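Histone fold protein (Methanopyrus kandleri, PDB 1F1E) is an archaeal histone that carries two histone folds in one chain, associates as a dimer and probably binds and compacts DNA. Local coordinates at residues Ile112-Ala115 with Thr116-Leu119; Gly120-Ala123 with Ala124-Ala127. All blocks are in the same frame, centred on the assembly; numbering follows the deposited sequence. Where two conformers were deposited one is given.

Interaction 1. Residues Ile112-Ala115 with Thr116-Leu119; sequences ICRA and TEEL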
ATOM      1  N   ILE A 112      -2.460  10.258  -8.877  1.00  9.28           N
ATOM      2  CA  ILE A 112      -1.845   9.326  -9.798  1.00  9.41           C
ATOM      3  C   ILE A 112      -0.667   9.981 -10.488  1.00 10.38           C
ATOM      4  O   ILE A 112       0.314   9.320 -10.818  1.00 11.45           O
ATOM      5  CB  ILE A 112      -2.879   8.716 -10.769  1.00  8.92           C
ATOM      6  CG1 ILE A 112      -3.530   9.684 -11.725  1.00  9.87           C
ATOM      7  CG2 ILE A 112      -3.918   7.917 -10.003  1.00 10.28           C
ATOM      8  CD1 ILE A 112      -4.377   9.035 -12.802  1.00 11.67           C
ATOM      9  N   CYS A 113      -0.740  11.284 -10.769  1.00 10.07           N
ATOM     10  CA  CYS A 113       0.387  11.933 -11.421  1.00 10.70           C
ATOM     11  C   CYS A 113       1.574  12.076 -10.463  1.00 10.59           C
ATOM     12  O   CYS A 113       2.690  11.767 -10.901  1.00 11.14           O
ATOM     13  CB  CYS A 113      -0.053  13.265 -11.992  1.00 11.79           C
ATOM     14  SG  CYS A 113      -1.241  13.128 -13.333  1.00 13.73           S
ATOM     15  N   ARG A 114       1.286  12.506  -9.245  1.00 10.40           N
ATOM     16  CA  ARG A 114       2.358  12.616  -8.283  1.00 10.39           C
ATOM     17  C   ARG A 114       2.960  11.246  -8.015  1.00  9.88           C
ATOM     18  O   ARG A 114       4.174  11.093  -7.890  1.00 10.51           O
ATOM     19  CB  ARG A 114       1.887  13.226  -6.990  1.00 12.11           C
ATOM     20  CG  ARG A 114       2.910  13.252  -5.878  1.00 11.26           C
ATOM     21  CD  ARG A 114       4.163  14.078  -6.210  1.00 14.40           C
ATOM     22  NE  ARG A 114       5.144  13.810  -5.215  1.00 15.59           N
ATOM     23  CZ  ARG A 114       6.458  13.737  -5.290  1.00 17.88           C
ATOM     24  NH1 ARG A 114       7.063  13.957  -6.432  1.00 21.04           N
ATOM     25  NH2 ARG A 114       7.151  13.440  -4.207  1.00 24.18           N
ATOM     26  N   ALA A 115       2.143  10.179  -7.956  1.00  9.97           N
ATOM     27  CA  ALA A 115       2.644   8.843  -7.732  1.00  9.11           C
ATOM     28  C   ALA A 115       3.559   8.417  -8.869  1.00  8.36           C
ATOM     29  O   ALA A 115       4.609   7.808  -8.654  1.00  9.44           O
ATOM     30  CB  ALA A 115       1.529   7.862  -7.550  1.00  9.44           C
ATOM     31  N   THR A 116       3.224   8.805 -10.081  1.00  9.12           N
ATOM     32  CA  THR A 116       4.057   8.498 -11.240  1.00  9.04           C
ATOM     33  C   THR A 116       5.402   9.264 -11.192  1.00 10.23           C
ATOM     34  O   THR A 116       6.423   8.635 -11.414  1.00 11.30           O
ATOM     35  CB  THR A 116       3.273   8.823 -12.511  1.00  9.29           C
ATOM     36  OG1 THR A 116       2.114   8.027 -12.589  1.00 10.58           O
ATOM     37  CG2 THR A 116       4.057   8.477 -13.768  1.00 12.48           C
ATOM     38  N   GLU A 117       5.338  10.545 -10.863  1.00 10.89           N
ATOM     39  CA  GLU A 117       6.531  11.341 -10.688  1.00 12.30           C
ATOM     40  C   GLU A 117       7.409  10.782  -9.590  1.00 11.75           C
ATOM     41  O   GLU A 117       8.615  10.659  -9.710  1.00 13.14           O
ATOM     42  CB  GLU A 117       6.083  12.769 -10.360  1.00 13.89           C
ATOM     43  CG  GLU A 117       7.238  13.749 -10.196  1.00 15.89           C
ATOM     44  CD  GLU A 117       6.649  15.097  -9.802  1.00 17.93           C
ATOM     45  OE1 GLU A 117       6.201  15.272  -8.661  1.00 18.76           O
ATOM     46  OE2 GLU A 117       6.668  15.924 -10.719  1.00 21.04           O
ATOM     47  N   GLU A 118       6.797  10.388  -8.485  1.00 10.62           N
ATOM     48  CA  GLU A 118       7.521   9.780  -7.379  1.00 11.33           C
ATOM     49  C   GLU A 118       8.189   8.458  -7.762  1.00  9.98           C
ATOM     50  O   GLU A 118       9.322   8.151  -7.367  1.00 10.07           O
ATOM     51  CB  GLU A 118       6.598   9.567  -6.208  1.00 12.80           C
ATOM     52  CG  GLU A 118       7.258   9.320  -4.902  0.57 13.70           C
ATOM     53  CD  GLU A 118       6.102   9.332  -3.882  0.57 14.26           C
ATOM     54  OE1 GLU A 118       6.080  10.148  -2.954  0.57 16.81           O
ATOM     55  OE2 GLU A 118       5.223   8.472  -4.090  0.57 12.59           O
ATOM     56  N   LEU A 119       7.476   7.738  -8.602  1.00  9.67           N
ATOM     57  CA  LEU A 119       8.127   6.531  -9.155  1.00  9.61           C
ATOM     58  C   LEU A 119       9.360   6.864  -9.965  1.00  9.94           C
ATOM     59  O   LEU A 119      10.364   6.140  -9.888  1.00 10.99           O
ATOM     60  CB  LEU A 119       7.103   5.790  -9.986  1.00  9.70           C
ATOM     61  CG  LEU A 119       7.416   4.351 -10.355  1.00 10.84           C
ATOM     62  CD1 LEU A 119       7.344   3.459  -9.093  1.00 12.77           C
ATOM     63  CD2 LEU A 119       6.555   3.906 -11.511  1.00 14.09           C
TER
HETATM   64  O   HOH W   1       5.057   6.205  -6.494  1.00 19.56           O

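Interaction 2. Residues Gly120-Ala123 with Ala124-Ala127; sequences GEKA and AEYA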
ATOM      1  N   GLY A 120       9.300   7.936 -10.735  1.00 11.05           N
ATOM      2  CA  GLY A 120      10.440   8.371 -11.505  1.00 11.24           C
ATOM      3  C   GLY A 120      11.577   8.764 -10.570  1.00 12.26           C
ATOM      4  O   GLY A 120      12.755   8.477 -10.759  1.00 13.91           O
ATOM      5  N   GLU A 121      11.261   9.439  -9.470  1.00 11.67           N
ATOM      6  CA  GLU A 121      12.313   9.773  -8.519  1.00 14.04           C
ATOM      7  C   GLU A 121      12.981   8.537  -7.951  1.00 13.12           C
ATOM      8  O   GLU A 121      14.204   8.459  -7.773  1.00 14.42           O
ATOM      9  CB  GLU A 121      11.747  10.570  -7.357  1.00 15.94           C
ATOM     10  CG  GLU A 121      11.204  11.912  -7.732  1.00 18.31           C
ATOM     11  CD  GLU A 121      10.483  12.638  -6.615  1.00 20.93           C
ATOM     12  OE1 GLU A 121       9.876  13.674  -6.917  1.00 24.26           O
ATOM     13  OE2 GLU A 121      10.593  12.273  -5.404  1.00 29.70           O
ATOM     14  N   LYS A 122      12.193   7.536  -7.587  1.00 12.48           N
ATOM     15  CA  LYS A 122      12.729   6.339  -7.029  1.00 11.85           C
ATOM     16  C   LYS A 122      13.574   5.579  -8.056  1.00 12.13           C
ATOM     17  O   LYS A 122      14.652   5.058  -7.745  1.00 12.74           O
ATOM     18  CB  LYS A 122      11.584   5.457  -6.480  1.00 13.28           C
ATOM     19  CG  LYS A 122      12.127   4.269  -5.638  1.00 16.14           C
ATOM     20  CD  LYS A 122      12.771   4.754  -4.363  1.00 20.55           C
ATOM     21  CE  LYS A 122      13.266   3.693  -3.412  1.00 22.18           C
ATOM     22  NZ  LYS A 122      13.918   4.493  -2.315  1.00 24.21           N
ATOM     23  N   ALA A 123      13.054   5.503  -9.294  1.00 11.95           N
ATOM     24  CA  ALA A 123      13.832   4.849 -10.352  1.00 12.12           C
ATOM     25  C   ALA A 123      15.172   5.571 -10.568  1.00 14.62           C
ATOM     26  O   ALA A 123      16.178   4.916 -10.815  1.00 16.46           O
ATOM     27  CB  ALA A 123      12.980   4.805 -11.624  1.00 13.50           C
ATOM     28  N   ALA A 124      15.162   6.897 -10.500  1.00 15.26           N
ATOM     29  CA  ALA A 124      16.351   7.725 -10.672  1.00 16.92           C
ATOM     30  C   ALA A 124      17.351   7.364  -9.582  1.00 17.87           C
ATOM     31  O   ALA A 124      18.573   7.211  -9.812  1.00 20.77           O
ATOM     32  CB  ALA A 124      16.028   9.194 -10.726  1.00 20.57           C
ATOM     33  N   GLU A 125      16.826   7.154  -8.388  1.00 18.45           N
ATOM     34  CA  GLU A 125      17.679   6.789  -7.275  1.00 20.00           C
ATOM     35  C   GLU A 125      18.361   5.454  -7.526  1.00 18.91           C
ATOM     36  O   GLU A 125      19.552   5.265  -7.240  1.00 19.47           O
ATOM     37  CB  GLU A 125      16.832   6.799  -5.986  1.00 21.27           C
ATOM     38  CG  GLU A 125      17.558   6.170  -4.810  1.00 22.00           C
ATOM     39  CD  GLU A 125      16.723   6.157  -3.546  1.00 24.87           C
ATOM     40  OE1 GLU A 125      15.516   6.448  -3.494  1.00 24.70           O
ATOM     41  OE2 GLU A 125      17.375   5.810  -2.534  1.00 31.79           O
ATOM     42  N   TYR A 126      17.644   4.499  -8.105  1.00 18.25           N
ATOM     43  CA  TYR A 126      18.288   3.215  -8.433  1.00 18.76           C
ATOM     44  C   TYR A 126      19.312   3.355  -9.545  1.00 19.58           C
ATOM     45  O   TYR A 126      20.367   2.704  -9.511  1.00 19.78           O
ATOM     46  CB  TYR A 126      17.238   2.190  -8.761  1.00 19.11           C
ATOM     47  CG  TYR A 126      16.473   1.627  -7.565  1.00 20.79           C
ATOM     48  CD1 TYR A 126      17.190   1.044  -6.484  1.00 23.99           C
ATOM     49  CD2 TYR A 126      15.115   1.684  -7.468  1.00 19.86           C
ATOM     50  CE1 TYR A 126      16.448   0.550  -5.409  1.00 25.40           C
ATOM     51  CE2 TYR A 126      14.397   1.174  -6.394  1.00 19.53           C
ATOM     52  CZ  TYR A 126      15.079   0.607  -5.354  1.00 23.11           C
ATOM     53  OH  TYR A 126      14.397   0.098  -4.293  1.00 26.24           O
ATOM     54  N   ALA A 127      19.031   4.219 -10.534  1.00 19.07           N
ATOM     55  CA  ALA A 127      20.061   4.409 -11.549  1.00 20.58           C
ATOM     56  C   ALA A 127      21.312   5.022 -10.948  1.00 22.83           C
ATOM     57  O   ALA A 127      22.443   4.673 -11.294  1.00 24.56           O
ATOM     58  CB  ALA A 127      19.493   5.319 -12.608  1.00 18.47           C
TER
HETATM   59  O   HOH W   2      15.344   2.164  -1.815  1.00 55.57           O

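Interaction 1. Residues Ile112-Ala115 with Thr116-Leu119
Arg114 and Glu117, one helical turn apart, meet in a salt bridge: Arg114 NH1 reaches Glu117 OE1 at 2.7 Å. The carboxylate oxygen is approached on its anti side, and the two planar groups are turned 65° against each other. A bend at chi2 (62°) carries the arginine chain along the helix to this oxygen. Arg114 NH1 also bridges to Glu121 OE1, Arg114 NE donates to Glu73 O, and Gln16 NE2 bonds to Glu117 OE2. Glu118 CB lies over one face of the guanidinium. The Glu118 side chain was modelled in two conformers; in one of them OE1 stands 3.7 Å from Arg114 NH2, well out of the guanidinium plane, a long and purely electrostatic link, while Glu73 N donates to OE1 and Lys150 of the second subunit pairs with OE2. On the buried side, Ile112 O accepts twice, from Thr116 N at 3.0 Å and Thr116 OG1 at 2.8 Å, from opposite faces of the carbonyl plane. Ala115 O serves Leu119 N (2.9 Å) and a water (2.7 Å). Hydroxyl-to-carbonyl bonds and i-to-i+3 salt bridges are common in alpha-helices; the charged side set against buried Ile112, Thr116 and Leu119 makes this one amphipathic, the long central helix of the second histone fold.

Interaction 2. Residues Gly120-Ala123 with Ala124-Ala127
Lys122 lies alongside Glu125, both side chains pointing the same way, and its NZ donates to Glu125 OE1 at 2.8 Å in a salt bridge. The ammonium comes from above the carboxylate plane, 47° out of it. A bend at chi2 (67°) turns the lysine chain along the helix toward Glu125 and Tyr126; Lys122 CD comes within 3.3 Å of Glu125 OE1. The aliphatic part also meets the tyrosine, with Lys122 CG 3.9 Å from Tyr126 CE2 and Lys122 CE 3.9 Å from Tyr126 OH, so the lysine chain passes the hydroxyl end of the tyrosine. This partly exposed side is the looser one: a water accepts from Lys122 NZ at 2.8 Å and lies a weak 3.4 Å from Tyr126 OH. The tightly packed part is the small-residue side, where Gly120, Ala123, Ala124 and Ala127 are all buried and other parts of the chain close over the alanines. Ala123 and Ala127 pack on Val135 of strand 134-135, and Ala124 touches Arg21, just before strand 22-23, which pairs in parallel with 134-135. Tyr126 leans on Asp139, Lys142 and Tyr146, joining the late part of helix 102-129 to helix 137-147.

In the fold
Both interactions lie on consecutive stretches of helix 102-129, their centres about 12 Å apart, and both pair a basic residue with a glutamate three positions later. Interaction 1 lies about 4 Å from the centre of the chain; its inward residues pack against helices 7-15 and 25-51 of the first histone fold and against helix 137-147, and its polar side chains reach the backbone of Glu73 and Lys150 of the second subunit. Interaction 2, about 15 Å from that centre, is only partly buried. Its small inward residues adjoin strand 134-135 and Arg21, its lysine bridge has a water beside it, and its segments touch no other chain of the assembly. Arg114 NH1 joins the two through a 2.9 Å salt bridge to Glu121 OE1, continuing the run of salt bridges along the helix.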